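Local coordinates for protein fumarylacetoacetate hydrolase (PDB 5TI1) that probably hydrolyses fumarylacetoacetate to fumarate and acetoacetate in the last step of phenylalanine and tyrosine breakdown, and binds a magnesium ion, at residues B[255-260]-B[430-435]; B[323-328]-B[420-425]; B[140-145]-B[286-291]; B[227-232]-B[376-381]. One frame throughout, in Å; residues are numbered along the deposited sequence. Where two conformers were deposited one is given.

Contact 1 of 4, residues B[255-260]-B[430-435]; sequences MVLLND and VGFGVC. With NA (sodium ion), chain L; MG (magnesium ion), chain K.
The buried core between two stacked sheets of the FAH-family C-terminal domain holds this contact, at the end of a strand that leads into the metal site. Strands 255-259 and 430-435 belong to different sheets and run nearly parallel, 20° apart and 7.1 Å between axes, with no direct hydrogen bond. F432 packs at one end: its ring edge meets M255 O, 3.5 Å from F432 CE2, and M255 CB lies against the same carbon. With CG anti to the backbone N (chi1 -165°) and the chain extended to the sulfur, M255 in the conformer given carries SD obliquely to the ring, 5.0 Å from the F432 centroid, a Met-aromatic contact. L257 follows, its CG 3.7 Å from F432 CB and its CB 3.8 Å from C435 CB. C435 SG, anti to its backbone N, turns to N259, 4.0 Å from N259 CB. The amide of N259 is held at both ends: OD1 accepts from the backbone N of E226, while ND2 reaches a water that also donates to C435 O. Just beyond, D260 bridges two cations, OD1 to sodium and OD2 to magnesium, both at 2.4 Å. Apolar and sulfur packing thus joins the sheets, and the two cations would favour an ionised D260.

Contact 2 of 4, residues B[323-328]-B[420-425]; sequences DITLEV and AGWCQG
Strands 325-328 and 420-424 are antiparallel neighbours in a sheet of the C-terminal domain. T325 with W422 and E327 with A420 are hydrogen-bonded pairs, each with two backbone bonds; L326 with G421, between them, is a non-hydrogen-bonded pair whose CA atoms come to 4.4 Å. Of the four bonds, T325 N to W422 O is the most bent, with 133° at the hydrogen.

W422 dominates the partly exposed face. Its CG sits in the crowded position between backbone N and carbonyl carbon (chi1 53°), and the indole is turned back over the neighbouring strand. T325 covers one face: CB is 4.2 Å from the centroid of the five-membered ring, a CH-pi contact, and CG2, anti to the backbone N, lies 3.6 Å from the ring plane, offset toward the rim. E327, extended beyond CG, reaches the far end of the six-membered ring, where E327 OE2 is 3.6 Å from W422 CH2 and the carboxylate is inclined 59° to the indole. R429 makes a cation-pi contact with the same indole, and E327 OE2 a long, weak ion pair with R343.

On the buried face G421, lacking a side chain, lets L326 CD2 come to 4.1 Å from its CA. At the strand end, where both are buried, I324 CG1 touches C423 SG at 3.9 Å. Nearby a water donates to both D323 OD2 and Q424 O, while D323 OD1 accepts from N345. The two arginines would favour an ionised E327 at the partly exposed face, whereas the L326 side packs as apolar carbon.

Contact 3 of 4, residues B[140-145]-B[286-291]; sequences AQLHLP and ISPWIV
H143 O is the best-held polar atom, gripped across the contact by one partner, a water that P288 O also meets. The water lies 2.6 Å from H143 O and 2.7 Å from P288 O; it has more acceptors around it than protons to give, so the two bonds are probably shared. No direct hydrogen bond joins the segments; the remainder is apolar, and S287 O is buried without a polar partner.

P145 fits against the bend at P288. Its CB is 3.4 Å from P288 O, its CG 3.9 Å from I290 CG1, and its CD touches I286 CD1, so the pyrrolidine edge lies between two isoleucines. L144 points away from the other segment at CB, but with CG anti to the backbone N (chi1 -160°) and chi2 at 68° it turns CD1 back to meet I286 CD1 tip to tip at 3.6 Å. I286 holds CG1 in the crowded position between backbone N and carbonyl carbon (chi1 61°), which carries its extended end toward L144. L142 lies on the other flank: CD1 rests 3.8 Å from P288 CG and 3.6 Å from W289 NE1. The L142 chain crosses W289 at about a right angle, its CD1 meeting the indole obliquely. F37 meets that indole edge-to-face.

Edge strand 140-143 of the N-terminal antiparallel sheet thereby meets the proline-broken strand 284-292, so the N-terminal region and the FAH-family C-terminal region join here through one water and the packing of two prolines.

Contact 4 of 4, residues B[227-232]-B[376-381]; sequences LETGFV and GTISGP. With MG (magnesium ion), chain K.
One carboxylate serves a metal and a backbone amide at once, and the amide comes from an unusual direction. E228 OE1 binds magnesium at 2.2 Å, while E228 OE2 accepts from G376 N at 2.9 Å, with the donor above the carboxylate plane, 73° out of it. E228 CG lies beside its own backbone N (chi1 -52°), and the chain then runs extended past G376, with CG 3.3 Å from G376 O. G376 has a positive phi of 88°, which glycine readily adopts. Next along the loop, I378 N gives a straight bond of 2.7 Å to L227 O, nearly along the C=O axis, and T377 CA adds a CA-H...O contact to the same oxygen. The I378 chain then crosses strand 227-232, its CD1 3.5 Å from T229 N and also against T229 CG2. The magnesium and the amide N-H would both favour an ionised E228. D153, E226 and D260 complete the protein ligands of the metal, and T377, predicted to bind substrate, touches H160, the predicted proton acceptor. A strand-borne acidic ligand, hydrogen-bonded to the G376 backbone of the loop, thus forms one wall of the FAH-family metal-dependent active site.

Contacts 1, 2 and 4 lie within the C-terminal domain; contact 3 ties it to the N-terminal one. Strands 223-233, 252-263 and 284-292 are successive neighbours in one sheet, so contacts 4, 1 and 3 follow one another across it, with the centres of 3 and 4 about 18 Å apart. Contact 2 belongs to the facing sheet, where strand 416-424 pairs with 429-440; its centre is about 9 Å from that of contact 1, and L326 packs on both L257 and I378. Along the chain contact 2 falls between the segments of 1; contact 4 crosses all others, 1 and 3 cross, and 3 closes before 2 opens. Contacts 1 and 4 each supply a magnesium ligand from adjacent strands.

Contact 1 of 4, residues B[255-260]-B[430-435]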
loop_
_atom_site.group_PDB
_atom_site.type_symbol
_atom_site.label_atom_id
_atom_site.label_comp_id
_atom_site.label_asym_id
_atom_site.label_seq_id
_atom_site.Cartn_x
_atom_site.Cartn_y
_atom_site.Cartn_z
ATOM N N MET B 255 15.369 2.695 -11.326
ATOM C CA MET B 255 15.752 2.592 -9.926
ATOM C C MET B 255 15.934 3.978 -9.326
ATOM O O MET B 255 16.271 4.938 -10.028
ATOM C CB MET B 255 17.045 1.790 -9.772
ATOM C CG MET B 255 17.338 1.326 -8.370
ATOM S SD MET B 255 18.878 0.395 -8.337
ATOM C CE MET B 255 18.468 -0.998 -9.389
ATOM N N VAL B 256 15.702 4.065 -8.015
ATOM C CA VAL B 256 15.978 5.244 -7.212
ATOM C C VAL B 256 16.738 4.796 -5.967
ATOM O O VAL B 256 16.820 3.608 -5.658
ATOM C CB VAL B 256 14.694 5.996 -6.810
ATOM C CG1 VAL B 256 13.991 6.552 -8.041
ATOM C CG2 VAL B 256 13.782 5.077 -5.996
ATOM N N LEU B 257 17.293 5.767 -5.248
ATOM C CA LEU B 257 17.785 5.523 -3.898
ATOM C C LEU B 257 16.627 5.623 -2.912
ATOM O O LEU B 257 15.685 6.386 -3.120
ATOM C CB LEU B 257 18.870 6.532 -3.525
ATOM C CG LEU B 257 20.074 6.600 -4.481
ATOM C CD1 LEU B 257 20.998 7.747 -4.111
ATOM C CD2 LEU B 257 20.829 5.295 -4.486
ATOM N N LEU B 258 16.705 4.855 -1.827
ATOM C CA LEU B 258 15.579 4.707 -0.906
ATOM C C LEU B 258 16.108 4.596 0.515
ATOM O O LEU B 258 16.894 3.693 0.821
ATOM C CB LEU B 258 14.725 3.480 -1.272
ATOM C CG LEU B 258 13.359 3.296 -0.582
ATOM C CD1 LEU B 258 12.415 2.406 -1.433
ATOM C CD2 LEU B 258 13.499 2.711 0.809
ATOM N N ASN B 259 15.684 5.519 1.380
ATOM C CA ASN B 259 16.014 5.484 2.796
ATOM C C ASN B 259 14.743 5.120 3.553
ATOM O O ASN B 259 13.842 5.954 3.707
ATOM C CB ASN B 259 16.575 6.822 3.277
ATOM C CG ASN B 259 16.998 6.781 4.741
ATOM O OD1 ASN B 259 16.835 5.750 5.411
ATOM N ND2 ASN B 259 17.559 7.898 5.244
ATOM N N ASP B 260 14.683 3.881 4.039
ATOM C CA ASP B 260 13.532 3.399 4.802
ATOM C C ASP B 260 13.763 3.717 6.276
ATOM O O ASP B 260 14.206 2.877 7.063
ATOM C CB ASP B 260 13.329 1.903 4.570
ATOM C CG ASP B 260 12.203 1.324 5.413
ATOM O OD1 ASP B 260 11.295 2.093 5.810
ATOM O OD2 ASP B 260 12.239 0.101 5.695
ATOM N N VAL B 430 27.280 6.886 -14.126
ATOM C CA VAL B 430 25.833 6.847 -14.285
ATOM C C VAL B 430 25.302 6.852 -12.860
ATOM O O VAL B 430 25.355 5.828 -12.171
ATOM C CB VAL B 430 25.370 5.615 -15.074
ATOM C CG1 VAL B 430 23.851 5.461 -15.048
ATOM C CG2 VAL B 430 25.868 5.712 -16.498
ATOM N N GLY B 431 24.849 8.019 -12.389
ATOM C CA GLY B 431 24.599 8.240 -10.983
ATOM C C GLY B 431 23.145 8.552 -10.659
ATOM O O GLY B 431 22.306 8.755 -11.544
ATOM N N PHE B 432 22.863 8.616 -9.358
ATOM C CA PHE B 432 21.493 8.658 -8.859
ATOM C C PHE B 432 21.127 9.969 -8.170
ATOM O O PHE B 432 19.984 10.118 -7.713
ATOM C CB PHE B 432 21.262 7.487 -7.896
ATOM C CG PHE B 432 21.071 6.169 -8.581
ATOM C CD1 PHE B 432 22.154 5.467 -9.072
ATOM C CD2 PHE B 432 19.801 5.623 -8.717
ATOM C CE1 PHE B 432 21.982 4.249 -9.693
ATOM C CE2 PHE B 432 19.620 4.400 -9.346
ATOM C CZ PHE B 432 20.706 3.715 -9.829
ATOM N N GLY B 433 22.048 10.927 -8.087
ATOM C CA GLY B 433 21.710 12.097 -7.292
ATOM C C GLY B 433 21.730 11.758 -5.809
ATOM O O GLY B 433 22.484 10.892 -5.351
ATOM N N VAL B 434 20.888 12.444 -5.037
ATOM C CA VAL B 434 20.908 12.256 -3.595
ATOM C C VAL B 434 19.502 12.023 -3.069
ATOM O O VAL B 434 18.501 12.468 -3.644
ATOM C CB VAL B 434 21.569 13.436 -2.840
ATOM C CG1 VAL B 434 23.033 13.599 -3.262
ATOM C CG2 VAL B 434 20.778 14.725 -3.021
ATOM N N CYS B 435 19.451 11.308 -1.954
ATOM C CA CYS B 435 18.243 10.997 -1.212
ATOM C C CYS B 435 18.486 11.480 0.219
ATOM O O CYS B 435 19.061 10.748 1.030
ATOM C CB CYS B 435 17.976 9.497 -1.292
ATOM S SG CYS B 435 16.783 8.900 -0.119
HETATM NA NA NA L . 10.398 4.106 6.671
HETATM MG MG MG K . 13.720 -1.598 4.956
HETATM O O HOH W 1 18.082 10.294 3.547
#

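Contact 2 of 4, residues B[323-328]-B[420-425]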
loop_
_atom_site.group_PDB
_atom_site.type_symbol
_atom_site.label_atom_id
_atom_site.label_comp_id
_atom_site.label_asym_id
_atom_site.label_seq_id
_atom_site.Cartn_x
_atom_site.Cartn_y
_atom_site.Cartn_z
ATOM N N ASP B 323 26.272 -3.163 -10.493
ATOM C CA ASP B 323 27.430 -2.580 -9.814
ATOM C C ASP B 323 27.122 -1.110 -9.545
ATOM O O ASP B 323 27.417 -0.231 -10.355
ATOM C CB ASP B 323 28.669 -2.775 -10.677
ATOM C CG ASP B 323 29.937 -2.276 -10.024
ATOM O OD1 ASP B 323 29.894 -1.741 -8.896
ATOM O OD2 ASP B 323 30.996 -2.422 -10.665
ATOM N N ILE B 324 26.497 -0.845 -8.398
ATOM C CA ILE B 324 26.067 0.499 -8.002
ATOM C C ILE B 324 26.792 0.839 -6.711
ATOM O O ILE B 324 26.516 0.242 -5.662
ATOM C CB ILE B 324 24.551 0.611 -7.802
ATOM C CG1 ILE B 324 23.768 -0.011 -8.962
ATOM C CG2 ILE B 324 24.159 2.067 -7.654
ATOM C CD1 ILE B 324 22.249 0.156 -8.807
ATOM N N THR B 325 27.733 1.777 -6.789
ATOM C CA THR B 325 28.408 2.270 -5.598
ATOM C C THR B 325 27.433 3.123 -4.795
ATOM O O THR B 325 26.761 3.995 -5.351
ATOM C CB THR B 325 29.649 3.083 -5.987
ATOM O OG1 THR B 325 30.627 2.213 -6.566
ATOM C CG2 THR B 325 30.261 3.763 -4.772
ATOM N N LEU B 326 27.333 2.852 -3.496
ATOM C CA LEU B 326 26.440 3.582 -2.603
ATOM C C LEU B 326 27.215 4.153 -1.420
ATOM O O LEU B 326 28.149 3.519 -0.913
ATOM C CB LEU B 326 25.318 2.667 -2.100
ATOM C CG LEU B 326 24.450 1.992 -3.161
ATOM C CD1 LEU B 326 23.654 0.863 -2.536
ATOM C CD2 LEU B 326 23.516 2.977 -3.838
ATOM N N GLU B 327 26.818 5.352 -0.979
ATOM C CA GLU B 327 27.438 6.024 0.154
ATOM C C GLU B 327 26.366 6.742 0.959
ATOM O O GLU B 327 25.328 7.145 0.431
ATOM C CB GLU B 327 28.509 7.049 -0.275
ATOM C CG GLU B 327 29.637 6.462 -1.112
ATOM C CD GLU B 327 30.825 7.405 -1.262
ATOM O OE1 GLU B 327 30.769 8.525 -0.715
ATOM O OE2 GLU B 327 31.812 7.019 -1.929
ATOM N N VAL B 328 26.630 6.905 2.248
ATOM C CA VAL B 328 25.749 7.656 3.127
ATOM C C VAL B 328 26.614 8.627 3.909
ATOM O O VAL B 328 27.694 8.258 4.385
ATOM C CB VAL B 328 24.943 6.737 4.069
ATOM C CG1 VAL B 328 24.096 7.555 5.055
ATOM C CG2 VAL B 328 24.052 5.761 3.249
ATOM N N ALA B 420 23.741 8.605 -1.445
ATOM C CA ALA B 420 24.225 8.935 -2.774
ATOM C C ALA B 420 24.666 7.653 -3.465
ATOM O O ALA B 420 25.043 6.676 -2.811
ATOM C CB ALA B 420 25.390 9.931 -2.729
ATOM N N GLY B 421 24.641 7.664 -4.791
ATOM C CA GLY B 421 24.948 6.455 -5.534
ATOM C C GLY B 421 25.312 6.738 -6.968
ATOM O O GLY B 421 24.796 7.674 -7.585
ATOM N N TRP B 422 26.188 5.890 -7.514
ATOM C CA TRP B 422 26.548 5.988 -8.919
ATOM C C TRP B 422 27.116 4.657 -9.385
ATOM O O TRP B 422 27.623 3.863 -8.586
ATOM C CB TRP B 422 27.561 7.115 -9.166
ATOM C CG TRP B 422 28.759 7.014 -8.298
ATOM C CD1 TRP B 422 29.909 6.304 -8.548
ATOM C CD2 TRP B 422 28.940 7.640 -7.030
ATOM N NE1 TRP B 422 30.780 6.444 -7.503
ATOM C CE2 TRP B 422 30.212 7.265 -6.558
ATOM C CE3 TRP B 422 28.142 8.477 -6.239
ATOM C CZ2 TRP B 422 30.710 7.704 -5.332
ATOM C CZ3 TRP B 422 28.637 8.911 -5.024
ATOM C CH2 TRP B 422 29.911 8.527 -4.582
ATOM N N CYS B 423 26.989 4.412 -10.685
ATOM C CA CYS B 423 27.749 3.368 -11.349
ATOM C C CYS B 423 28.999 4.007 -11.934
ATOM O O CYS B 423 28.908 5.025 -12.627
ATOM C CB CYS B 423 26.923 2.700 -12.445
ATOM S SG CYS B 423 25.337 2.029 -11.877
ATOM N N GLN B 424 30.161 3.423 -11.640
ATOM C CA GLN B 424 31.436 3.928 -12.136
ATOM C C GLN B 424 31.819 3.208 -13.426
ATOM O O GLN B 424 31.953 1.980 -13.439
ATOM C CB GLN B 424 32.532 3.742 -11.089
ATOM C CG GLN B 424 33.878 4.344 -11.476
ATOM C CD GLN B 424 33.833 5.855 -11.581
ATOM O OE1 GLN B 424 33.603 6.556 -10.590
ATOM N NE2 GLN B 424 34.045 6.366 -12.787
ATOM N N GLY B 425 31.976 3.971 -14.508
ATOM C CA GLY B 425 32.540 3.481 -15.743
ATOM C C GLY B 425 33.951 4.004 -15.953
ATOM O O GLY B 425 34.582 4.552 -15.050
HETATM O O HOH W 2 32.300 0.220 -11.187
#

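Contact 3 of 4, residues B[140-145]-B[286-291]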
loop_
_atom_site.group_PDB
_atom_site.type_symbol
_atom_site.label_atom_id
_atom_site.label_comp_id
_atom_site.label_asym_id
_atom_site.label_seq_id
_atom_site.Cartn_x
_atom_site.Cartn_y
_atom_site.Cartn_z
ATOM N N ALA B 140 15.287 24.654 -10.130
ATOM C CA ALA B 140 14.209 23.689 -10.261
ATOM C C ALA B 140 13.746 23.180 -8.905
ATOM O O ALA B 140 14.504 23.164 -7.931
ATOM C CB ALA B 140 14.641 22.504 -11.124
ATOM N N GLN B 141 12.473 22.792 -8.867
ATOM C CA GLN B 141 11.872 22.003 -7.801
ATOM C C GLN B 141 11.688 20.589 -8.327
ATOM O O GLN B 141 11.022 20.401 -9.348
ATOM C CB GLN B 141 10.518 22.582 -7.398
ATOM C CG GLN B 141 10.571 24.035 -7.010
ATOM C CD GLN B 141 11.368 24.220 -5.757
ATOM O OE1 GLN B 141 11.236 23.435 -4.814
ATOM N NE2 GLN B 141 12.230 25.233 -5.739
ATOM N N LEU B 142 12.276 19.604 -7.651
ATOM C CA LEU B 142 12.111 18.202 -8.032
ATOM C C LEU B 142 11.101 17.539 -7.107
ATOM O O LEU B 142 11.211 17.642 -5.879
ATOM C CB LEU B 142 13.440 17.451 -7.981
ATOM C CG LEU B 142 14.541 18.139 -8.776
ATOM C CD1 LEU B 142 15.819 17.315 -8.701
ATOM C CD2 LEU B 142 14.080 18.360 -10.211
ATOM N N HIS B 143 10.114 16.875 -7.695
ATOM C CA HIS B 143 9.033 16.273 -6.934
ATOM C C HIS B 143 9.118 14.758 -7.036
ATOM O O HIS B 143 9.850 14.213 -7.862
ATOM C CB HIS B 143 7.674 16.777 -7.432
ATOM C CG HIS B 143 7.652 18.243 -7.723
ATOM N ND1 HIS B 143 7.519 19.194 -6.733
ATOM C CD2 HIS B 143 7.769 18.923 -8.889
ATOM C CE1 HIS B 143 7.546 20.396 -7.279
ATOM N NE2 HIS B 143 7.701 20.261 -8.583
ATOM N N LEU B 144 8.375 14.088 -6.160
ATOM C CA LEU B 144 8.243 12.638 -6.198
ATOM C C LEU B 144 8.012 12.207 -7.642
ATOM O O LEU B 144 7.123 12.740 -8.312
ATOM C CB LEU B 144 7.096 12.185 -5.294
ATOM C CG LEU B 144 7.153 10.717 -4.883
ATOM C CD1 LEU B 144 8.350 10.495 -3.954
ATOM C CD2 LEU B 144 5.833 10.256 -4.242
ATOM N N PRO B 145 8.834 11.311 -8.190
ATOM C CA PRO B 145 8.779 11.086 -9.637
ATOM C C PRO B 145 7.586 10.262 -10.091
ATOM O O PRO B 145 7.219 10.339 -11.273
ATOM C CB PRO B 145 10.097 10.358 -9.928
ATOM C CG PRO B 145 10.427 9.675 -8.677
ATOM C CD PRO B 145 10.014 10.660 -7.593
ATOM N N ILE B 286 12.790 8.787 -1.080
ATOM C CA ILE B 286 13.470 8.354 -2.294
ATOM C C ILE B 286 14.094 9.552 -3.003
ATOM O O ILE B 286 13.651 10.699 -2.865
ATOM C CB ILE B 286 12.552 7.569 -3.264
ATOM C CG1 ILE B 286 11.373 8.422 -3.751
ATOM C CG2 ILE B 286 12.067 6.278 -2.608
ATOM C CD1 ILE B 286 10.546 7.728 -4.858
ATOM N N SER B 287 15.153 9.267 -3.759
ATOM C CA SER B 287 15.749 10.255 -4.630
ATOM C C SER B 287 14.784 10.594 -5.767
ATOM O O SER B 287 13.884 9.808 -6.091
ATOM C CB SER B 287 17.074 9.730 -5.187
ATOM O OG SER B 287 16.882 8.505 -5.869
ATOM N N PRO B 288 14.944 11.766 -6.391
ATOM C CA PRO B 288 13.941 12.209 -7.372
ATOM C C PRO B 288 14.146 11.709 -8.798
ATOM O O PRO B 288 13.190 11.745 -9.579
ATOM C CB PRO B 288 14.051 13.741 -7.304
ATOM C CG PRO B 288 15.471 13.988 -6.901
ATOM C CD PRO B 288 15.861 12.856 -5.997
ATOM N N TRP B 289 15.349 11.250 -9.162
ATOM C CA TRP B 289 15.664 10.865 -10.537
ATOM C C TRP B 289 15.587 9.346 -10.715
ATOM O O TRP B 289 16.330 8.597 -10.070
ATOM C CB TRP B 289 17.055 11.362 -10.943
ATOM C CG TRP B 289 17.169 12.859 -11.033
ATOM C CD1 TRP B 289 17.890 13.674 -10.207
ATOM C CD2 TRP B 289 16.528 13.716 -11.988
ATOM N NE1 TRP B 289 17.743 14.984 -10.592
ATOM C CE2 TRP B 289 16.911 15.042 -11.679
ATOM C CE3 TRP B 289 15.669 13.495 -13.071
ATOM C CZ2 TRP B 289 16.473 16.141 -12.421
ATOM C CZ3 TRP B 289 15.226 14.586 -13.802
ATOM C CH2 TRP B 289 15.631 15.893 -13.474
ATOM N N ILE B 290 14.731 8.887 -11.615
ATOM C CA ILE B 290 14.642 7.454 -11.870
ATOM C C ILE B 290 15.645 7.125 -12.960
ATOM O O ILE B 290 15.482 7.543 -14.108
ATOM C CB ILE B 290 13.231 7.009 -12.258
ATOM C CG1 ILE B 290 12.246 7.320 -11.128
ATOM C CG2 ILE B 290 13.238 5.521 -12.506
ATOM C CD1 ILE B 290 10.837 6.821 -11.404
ATOM N N VAL B 291 16.696 6.404 -12.589
ATOM C CA VAL B 291 17.707 5.959 -13.547
ATOM C C VAL B 291 17.159 4.714 -14.229
ATOM O O VAL B 291 16.812 3.742 -13.551
ATOM C CB VAL B 291 19.045 5.673 -12.848
ATOM C CG1 VAL B 291 20.035 5.016 -13.821
ATOM C CG2 VAL B 291 19.647 6.964 -12.248
HETATM O O HOH W 3 11.502 13.847 -9.819
#

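Contact 4 of 4, residues B[227-232]-B[376-381]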
loop_
_atom_site.group_PDB
_atom_site.type_symbol
_atom_site.label_atom_id
_atom_site.label_comp_id
_atom_site.label_asym_id
_atom_site.label_seq_id
_atom_site.Cartn_x
_atom_site.Cartn_y
_atom_site.Cartn_z
ATOM N N LEU B 227 19.705 2.035 4.306
ATOM C CA LEU B 227 20.219 2.286 2.968
ATOM C C LEU B 227 19.700 1.213 2.027
ATOM O O LEU B 227 19.961 0.022 2.237
ATOM C CB LEU B 227 21.748 2.291 2.972
ATOM C CG LEU B 227 22.391 2.113 1.591
ATOM C CD1 LEU B 227 22.177 3.339 0.735
ATOM C CD2 LEU B 227 23.878 1.847 1.741
ATOM N N GLU B 228 18.963 1.634 0.998
ATOM C CA GLU B 228 18.355 0.710 0.050
ATOM C C GLU B 228 18.310 1.342 -1.333
ATOM O O GLU B 228 18.518 2.544 -1.503
ATOM C CB GLU B 228 16.926 0.338 0.464
ATOM C CG GLU B 228 16.781 -0.159 1.888
ATOM C CD GLU B 228 15.409 -0.716 2.159
ATOM O OE1 GLU B 228 15.017 -0.798 3.341
ATOM O OE2 GLU B 228 14.727 -1.066 1.180
ATOM N N THR B 229 18.003 0.517 -2.326
ATOM C CA THR B 229 17.508 1.008 -3.601
ATOM C C THR B 229 16.039 0.622 -3.751
ATOM O O THR B 229 15.553 -0.340 -3.148
ATOM C CB THR B 229 18.291 0.430 -4.775
ATOM O OG1 THR B 229 18.012 -0.963 -4.851
ATOM C CG2 THR B 229 19.812 0.638 -4.590
ATOM N N GLY B 230 15.329 1.381 -4.573
ATOM C CA GLY B 230 13.985 0.974 -4.940
ATOM C C GLY B 230 13.867 0.889 -6.441
ATOM O O GLY B 230 14.330 1.791 -7.147
ATOM N N PHE B 231 13.286 -0.184 -6.963
ATOM C CA PHE B 231 13.001 -0.202 -8.385
ATOM C C PHE B 231 11.518 0.043 -8.623
ATOM O O PHE B 231 10.676 -0.213 -7.760
ATOM C CB PHE B 231 13.475 -1.497 -9.059
ATOM C CG PHE B 231 12.831 -2.776 -8.563
ATOM C CD1 PHE B 231 11.736 -3.327 -9.224
ATOM C CD2 PHE B 231 13.385 -3.488 -7.511
ATOM C CE1 PHE B 231 11.188 -4.545 -8.819
ATOM C CE2 PHE B 231 12.837 -4.711 -7.105
ATOM C CZ PHE B 231 11.740 -5.236 -7.765
ATOM N N VAL B 232 11.215 0.589 -9.794
ATOM C CA VAL B 232 9.889 1.096 -10.117
ATOM C C VAL B 232 9.316 0.239 -11.244
ATOM O O VAL B 232 9.987 0.004 -12.254
ATOM C CB VAL B 232 9.959 2.587 -10.496
ATOM C CG1 VAL B 232 8.657 3.064 -11.090
ATOM C CG2 VAL B 232 10.337 3.440 -9.254
ATOM N N GLY B 376 15.540 -3.808 0.558
ATOM C CA GLY B 376 16.054 -4.133 1.869
ATOM C C GLY B 376 17.407 -3.478 2.097
ATOM O O GLY B 376 18.118 -3.123 1.160
ATOM N N THR B 377 17.746 -3.295 3.377
ATOM C CA THR B 377 19.005 -2.655 3.767
ATOM C C THR B 377 20.197 -3.313 3.090
ATOM O O THR B 377 20.409 -4.516 3.224
ATOM C CB THR B 377 19.203 -2.716 5.282
ATOM O OG1 THR B 377 18.093 -2.109 5.943
ATOM C CG2 THR B 377 20.484 -1.976 5.672
ATOM N N ILE B 378 20.987 -2.516 2.384
ATOM C CA ILE B 378 22.132 -3.011 1.628
ATOM C C ILE B 378 23.371 -2.934 2.517
ATOM O O ILE B 378 23.842 -1.844 2.856
ATOM C CB ILE B 378 22.325 -2.213 0.336
ATOM C CG1 ILE B 378 21.038 -2.251 -0.492
ATOM C CG2 ILE B 378 23.517 -2.759 -0.449
ATOM C CD1 ILE B 378 20.962 -1.196 -1.566
ATOM N N SER B 379 23.899 -4.089 2.901
ATOM C CA SER B 379 25.093 -4.159 3.731
ATOM C C SER B 379 26.148 -5.008 3.044
ATOM O O SER B 379 25.842 -6.070 2.481
ATOM C CB SER B 379 24.776 -4.725 5.116
ATOM O OG SER B 379 24.085 -3.757 5.887
ATOM N N GLY B 380 27.389 -4.528 3.089
ATOM C CA GLY B 380 28.472 -5.159 2.379
ATOM C C GLY B 380 29.330 -6.041 3.260
ATOM O O GLY B 380 28.963 -6.389 4.387
ATOM N N PRO B 381 30.500 -6.426 2.747
ATOM C CA PRO B 381 31.367 -7.352 3.488
ATOM C C PRO B 381 32.089 -6.712 4.664
ATOM O O PRO B 381 32.275 -7.357 5.699
ATOM C CB PRO B 381 32.365 -7.826 2.420
ATOM C CG PRO B 381 31.731 -7.481 1.099
ATOM C CD PRO B 381 30.959 -6.231 1.363
HETATM MG MG MG K . 13.720 -1.598 4.956
#